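Local coordinates for carbohydrate-binding module family 14 protein (PDB 4Z4A) that probably binds chitin through its peritrophin-A-type (CBM14) module, as a fungal effector of the Avr4 avirulence family, at residues Leu45-Ser59 with Ile69-Asp83. Sequence-based numbering, arbitrary orientation. Where two conformers were deposited one is given.
With EDO (1,2-ethanediol), chain R.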
loop_
_atom_site.group_PDB
_atom_site.type_symbol
_atom_site.label_atom_id
_atom_site.label_comp_id
_atom_site.label_asym_id
_atom_site.label_seq_id
_atom_site.Cartn_x
_atom_site.Cartn_y
_atom_site.Cartn_z
ATOM N N LEU B 45 -0.946 1.713 8.163
ATOM C CA LEU B 45 0.237 0.869 8.030
ATOM C C LEU B 45 1.058 0.938 9.298
ATOM O O LEU B 45 1.317 2.034 9.827
ATOM C CB LEU B 45 1.087 1.318 6.828
ATOM C CG LEU B 45 0.456 1.238 5.439
ATOM C CD1 LEU B 45 1.340 1.835 4.372
ATOM C CD2 LEU B 45 0.167 -0.205 5.126
ATOM N N TYR B 46 1.557 -0.223 9.728
ATOM C CA TYR B 46 2.211 -0.357 11.035
ATOM C C TYR B 46 3.364 -1.346 10.927
ATOM O O TYR B 46 3.341 -2.221 10.087
ATOM C CB TYR B 46 1.201 -0.908 12.059
ATOM C CG TYR B 46 -0.139 -0.192 12.094
ATOM C CD1 TYR B 46 -1.183 -0.594 11.246
ATOM C CD2 TYR B 46 -0.369 0.904 12.916
ATOM C CE1 TYR B 46 -2.405 0.051 11.251
ATOM C CE2 TYR B 46 -1.572 1.558 12.901
ATOM C CZ TYR B 46 -2.598 1.116 12.070
ATOM O OH TYR B 46 -3.808 1.778 12.030
ATOM N N PRO B 47 4.364 -1.218 11.799
ATOM C CA PRO B 47 5.382 -2.229 11.928
ATOM C C PRO B 47 4.747 -3.532 12.419
ATOM O O PRO B 47 3.696 -3.486 13.067
ATOM C CB PRO B 47 6.343 -1.673 12.974
ATOM C CG PRO B 47 5.742 -0.438 13.500
ATOM C CD PRO B 47 4.525 -0.099 12.736
ATOM N N SER B 48 5.356 -4.642 12.068
ATOM C CA SER B 48 4.995 -5.921 12.654
ATOM C C SER B 48 5.866 -6.145 13.891
ATOM O O SER B 48 7.093 -6.126 13.782
ATOM C CB SER B 48 5.224 -7.049 11.678
ATOM O OG SER B 48 5.246 -8.288 12.350
ATOM N N PRO B 49 5.235 -6.371 15.064
ATOM C CA PRO B 49 6.043 -6.760 16.228
ATOM C C PRO B 49 6.687 -8.138 16.048
ATOM O O PRO B 49 7.468 -8.562 16.882
ATOM C CB PRO B 49 5.034 -6.777 17.394
ATOM C CG PRO B 49 3.735 -6.287 16.864
ATOM C CD PRO B 49 3.787 -6.426 15.363
ATOM N N LYS B 50 6.399 -8.826 14.954
ATOM C CA LYS B 50 6.902 -10.170 14.748
ATOM C C LYS B 50 8.075 -10.315 13.766
ATOM O O LYS B 50 8.794 -11.304 13.810
ATOM C CB LYS B 50 5.701 -11.029 14.361
ATOM C CG LYS B 50 5.958 -12.374 13.714
ATOM C CD LYS B 50 4.635 -12.991 13.258
ATOM C CE LYS B 50 3.512 -12.814 14.284
ATOM N NZ LYS B 50 2.192 -13.201 13.728
ATOM N N THR B 51 8.291 -9.353 12.866
ATOM C CA THR B 51 9.389 -9.469 11.884
ATOM C C THR B 51 9.778 -8.067 11.364
ATOM O O THR B 51 8.931 -7.170 11.313
ATOM C CB THR B 51 9.020 -10.390 10.706
ATOM O OG1 THR B 51 10.067 -10.428 9.727
ATOM C CG2 THR B 51 7.724 -9.948 10.031
ATOM N N CYS B 52 11.045 -7.928 10.980
ATOM C CA CYS B 52 11.509 -6.715 10.283
ATOM C C CYS B 52 11.257 -6.854 8.780
ATOM O O CYS B 52 11.298 -5.844 8.084
ATOM C CB CYS B 52 12.991 -6.452 10.480
ATOM S SG CYS B 52 13.493 -6.190 12.191
ATOM N N ASN B 53 11.006 -8.080 8.280
ATOM C CA ASN B 53 10.881 -8.359 6.819
ATOM C C ASN B 53 9.399 -8.318 6.377
ATOM O O ASN B 53 8.964 -9.111 5.542
ATOM C CB ASN B 53 11.566 -9.691 6.420
ATOM C CG ASN B 53 11.577 -9.959 4.879
ATOM O OD1 ASN B 53 11.232 -11.060 4.440
ATOM N ND2 ASN B 53 12.002 -8.989 4.079
ATOM N N GLY B 54 8.630 -7.423 6.997
ATOM C CA GLY B 54 7.233 -7.211 6.667
ATOM C C GLY B 54 6.590 -6.137 7.523
ATOM O O GLY B 54 7.276 -5.389 8.260
ATOM N N TYR B 55 5.272 -6.042 7.436
ATOM C CA TYR B 55 4.502 -4.993 8.116
ATOM C C TYR B 55 3.065 -5.441 8.248
ATOM O O TYR B 55 2.703 -6.565 7.854
ATOM C CB TYR B 55 4.592 -3.649 7.340
ATOM C CG TYR B 55 4.067 -3.760 5.921
ATOM C CD1 TYR B 55 4.848 -4.336 4.901
ATOM C CD2 TYR B 55 2.807 -3.255 5.583
ATOM C CE1 TYR B 55 4.365 -4.442 3.617
ATOM C CE2 TYR B 55 2.317 -3.358 4.298
ATOM C CZ TYR B 55 3.103 -3.922 3.307
ATOM O OH TYR B 55 2.626 -4.018 2.004
ATOM N N ILE B 56 2.264 -4.602 8.894
ATOM C CA ILE B 56 0.867 -4.848 9.080
ATOM C C ILE B 56 0.084 -3.729 8.373
ATOM O O ILE B 56 0.385 -2.531 8.555
ATOM C CB ILE B 56 0.499 -4.853 10.553
ATOM C CG1 ILE B 56 1.131 -6.082 11.247
ATOM C CG2 ILE B 56 -1.033 -4.839 10.725
ATOM C CD1 ILE B 56 0.935 -6.073 12.746
ATOM N N GLN B 57 -0.870 -4.137 7.536
ATOM C CA GLN B 57 -1.853 -3.193 6.992
ATOM C C GLN B 57 -3.196 -3.539 7.569
ATOM O O GLN B 57 -3.606 -4.732 7.548
ATOM C CB GLN B 57 -1.912 -3.262 5.487
ATOM C CG GLN B 57 -2.907 -2.289 4.855
ATOM C CD GLN B 57 -2.626 -2.094 3.379
ATOM O OE1 GLN B 57 -1.689 -2.668 2.842
ATOM N NE2 GLN B 57 -3.420 -1.278 2.731
ATOM N N CYS B 58 -3.890 -2.520 8.083
ATOM C CA CYS B 58 -5.278 -2.641 8.508
ATOM C C CYS B 58 -6.203 -2.166 7.406
ATOM O O CYS B 58 -6.028 -1.100 6.845
ATOM C CB CYS B 58 -5.535 -1.873 9.796
ATOM S SG CYS B 58 -4.858 -2.777 11.191
ATOM N N SER B 59 -7.154 -3.014 7.029
ATOM C CA SER B 59 -8.148 -2.649 6.039
ATOM C C SER B 59 -9.468 -2.394 6.741
ATOM O O SER B 59 -9.868 -3.165 7.596
ATOM C CB SER B 59 -8.335 -3.763 5.004
ATOM O OG SER B 59 -7.224 -3.864 4.120
ATOM N N ILE B 69 -9.575 -4.942 9.657
ATOM C CA ILE B 69 -9.086 -6.294 9.465
ATOM C C ILE B 69 -7.568 -6.293 9.296
ATOM O O ILE B 69 -7.028 -5.522 8.480
ATOM C CB ILE B 69 -9.742 -6.915 8.223
ATOM C CG1 ILE B 69 -11.263 -6.988 8.406
ATOM C CG2 ILE B 69 -9.142 -8.290 7.952
ATOM C CD1 ILE B 69 -11.998 -7.241 7.108
ATOM N N ILE B 70 -6.884 -7.152 10.070
ATOM C CA ILE B 70 -5.419 -7.256 10.052
ATOM C C ILE B 70 -4.964 -8.028 8.827
ATOM O O ILE B 70 -5.486 -9.120 8.554
ATOM C CB ILE B 70 -4.862 -8.021 11.302
ATOM C CG1 ILE B 70 -5.006 -7.183 12.569
ATOM C CG2 ILE B 70 -3.394 -8.445 11.142
ATOM C CD1 ILE B 70 -3.902 -6.154 12.762
ATOM N N HIS B 71 -3.977 -7.474 8.113
ATOM C CA HIS B 71 -3.212 -8.180 7.077
ATOM C C HIS B 71 -1.731 -8.125 7.403
ATOM O O HIS B 71 -1.154 -7.040 7.501
ATOM C CB HIS B 71 -3.451 -7.537 5.718
ATOM C CG HIS B 71 -4.872 -7.576 5.282
ATOM N ND1 HIS B 71 -5.426 -8.686 4.677
ATOM C CD2 HIS B 71 -5.867 -6.665 5.382
ATOM C CE1 HIS B 71 -6.699 -8.453 4.416
ATOM N NE2 HIS B 71 -6.993 -7.236 4.832
ATOM N N GLU B 72 -1.120 -9.276 7.647
ATOM C CA GLU B 72 0.326 -9.373 7.837
ATOM C C GLU B 72 0.978 -9.465 6.468
ATOM O O GLU B 72 0.815 -10.429 5.737
ATOM C CB GLU B 72 0.663 -10.574 8.735
ATOM C CG GLU B 72 0.054 -10.410 10.117
ATOM C CD GLU B 72 0.409 -11.555 11.054
ATOM O OE1 GLU B 72 -0.517 -12.261 11.487
ATOM O OE2 GLU B 72 1.609 -11.754 11.351
ATOM N N MET B 73 1.680 -8.412 6.077
ATOM C CA MET B 73 2.199 -8.305 4.725
ATOM C C MET B 73 3.729 -8.489 4.698
ATOM O O MET B 73 4.444 -7.897 5.534
ATOM C CB MET B 73 1.867 -6.911 4.158
ATOM C CG MET B 73 0.395 -6.510 4.193
ATOM S SD MET B 73 -0.662 -7.535 3.133
ATOM C CE MET B 73 -0.047 -7.050 1.512
ATOM N N PRO B 74 4.249 -9.220 3.712
ATOM C CA PRO B 74 5.695 -9.366 3.615
ATOM C C PRO B 74 6.353 -8.194 2.851
ATOM O O PRO B 74 5.690 -7.512 2.062
ATOM C CB PRO B 74 5.837 -10.655 2.798
ATOM C CG PRO B 74 4.691 -10.580 1.851
ATOM C CD PRO B 74 3.558 -10.039 2.694
ATOM N N CYS B 75 7.633 -7.975 3.099
ATOM C CA CYS B 75 8.467 -7.149 2.261
ATOM C C CYS B 75 9.148 -8.075 1.281
ATOM O O CYS B 75 9.357 -9.267 1.591
ATOM C CB CYS B 75 9.559 -6.443 3.063
ATOM S SG CYS B 75 8.893 -5.083 4.066
ATOM N N PRO B 76 9.599 -7.531 0.136
ATOM C CA PRO B 76 10.458 -8.275 -0.775
ATOM C C PRO B 76 11.704 -8.797 -0.030
ATOM O O PRO B 76 12.224 -8.168 0.913
ATOM C CB PRO B 76 10.810 -7.252 -1.861
ATOM C CG PRO B 76 9.619 -6.334 -1.850
ATOM C CD PRO B 76 9.234 -6.213 -0.413
ATOM N N SER B 77 12.209 -9.947 -0.432
ATOM C CA SER B 77 13.458 -10.486 0.123
ATOM C C SER B 77 14.538 -9.419 0.197
ATOM O O SER B 77 14.834 -8.755 -0.787
ATOM C CB SER B 77 13.958 -11.641 -0.758
ATOM O OG SER B 77 15.164 -12.232 -0.248
ATOM N N GLY B 78 15.143 -9.253 1.353
ATOM C CA GLY B 78 16.240 -8.327 1.488
ATOM C C GLY B 78 15.866 -6.909 1.877
ATOM O O GLY B 78 16.762 -6.077 2.048
ATOM N N LEU B 79 14.566 -6.613 1.916
ATOM C CA LEU B 79 14.079 -5.294 2.326
ATOM C C LEU B 79 13.478 -5.414 3.708
ATOM O O LEU B 79 12.986 -6.480 4.099
ATOM C CB LEU B 79 13.053 -4.781 1.317
ATOM C CG LEU B 79 13.495 -4.645 -0.139
ATOM C CD1 LEU B 79 12.390 -3.990 -0.973
ATOM C CD2 LEU B 79 14.781 -3.841 -0.233
ATOM N N LEU B 80 13.555 -4.319 4.449
ATOM C CA LEU B 80 13.103 -4.246 5.811
ATOM C C LEU B 80 12.123 -3.076 5.908
ATOM O O LEU B 80 12.215 -2.108 5.170
ATOM C CB LEU B 80 14.270 -3.999 6.767
ATOM C CG LEU B 80 15.359 -5.086 6.802
ATOM C CD1 LEU B 80 16.359 -4.684 7.855
ATOM C CD2 LEU B 80 14.810 -6.503 6.992
ATOM N N TRP B 81 11.244 -3.143 6.895
ATOM C CA TRP B 81 10.315 -2.022 7.124
ATOM C C TRP B 81 10.999 -0.749 7.562
ATOM O O TRP B 81 11.896 -0.768 8.427
ATOM C CB TRP B 81 9.320 -2.403 8.177
ATOM C CG TRP B 81 8.173 -1.419 8.306
ATOM C CD1 TRP B 81 7.861 -0.687 9.402
ATOM C CD2 TRP B 81 7.184 -1.101 7.311
ATOM N NE1 TRP B 81 6.738 0.073 9.171
ATOM C CE2 TRP B 81 6.281 -0.194 7.900
ATOM C CE3 TRP B 81 6.930 -1.560 6.003
ATOM C CZ2 TRP B 81 5.185 0.327 7.202
ATOM C CZ3 TRP B 81 5.848 -1.050 5.324
ATOM C CH2 TRP B 81 4.983 -0.122 5.929
ATOM N N ASN B 82 10.573 0.358 6.955
ATOM C CA ASN B 82 11.061 1.696 7.291
ATOM C C ASN B 82 9.792 2.465 7.659
ATOM O O ASN B 82 9.076 2.946 6.778
ATOM C CB ASN B 82 11.747 2.346 6.121
ATOM C CG ASN B 82 12.105 3.812 6.320
ATOM O OD1 ASN B 82 11.744 4.480 7.310
ATOM N ND2 ASN B 82 12.728 4.377 5.316
ATOM N N ASP B 83 9.526 2.513 8.960
ATOM C CA ASP B 83 8.308 3.193 9.431
ATOM C C ASP B 83 8.264 4.692 9.242
ATOM O O ASP B 83 7.140 5.275 9.273
ATOM C CB ASP B 83 8.083 2.856 10.896
ATOM C CG ASP B 83 6.610 2.942 11.292
ATOM O OD1 ASP B 83 5.734 2.298 10.683
ATOM O OD2 ASP B 83 6.355 3.703 12.248
HETATM C C1 EDO R . 8.072 2.593 15.336
HETATM O O1 EDO R . 7.793 3.894 14.805
HETATM C C2 EDO R . 8.930 1.799 14.379
HETATM O O2 EDO R . 9.357 0.599 15.031
HETATM O O HOH W 1 3.734 -9.811 11.044
#
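The amide nitrogen ND2 of N53 donates hydrogen bonds to two carbonyls of the type II turn P76-L79: L79 O at 2.7 Å, nearly in line with that C=O, and P76 O at 3.3 Å. Both acceptors sit in the plane of the N53 amide, which fixes its rotation; P76 O also takes L79 N, from its opposite face. This bond set joins the turn to the start of the antiparallel hairpin 54-60/68-74 of the CBM14 fold, while W81 N donates to C52 O and ties in the second, two-stranded sheet. The Y55 ring is held between M73 of the neighbouring strand and W81 of the second sheet. Its CG stands between backbone N and carbonyl carbon (chi1 59°), laying the ring between M73 CB, 3.3 Å from Y55 CZ on one face, and W81 on the other. The Y55 and W81 rings are nearly parallel, 15° apart, but slid so far that Y55 CB sits over the indole six-membered ring. The disulfide-bonded C75 SG, paired with C88, meets the edge of Y55. Across the hairpin's other face K50 NZ forms a salt bridge with E72 OE2 at 2.8 Å. At the edge of the indole, W81 NE1 donates close to its ring plane to D83 OD1 (2.9 Å), a carboxylate oxygen also salt-bridged to K86.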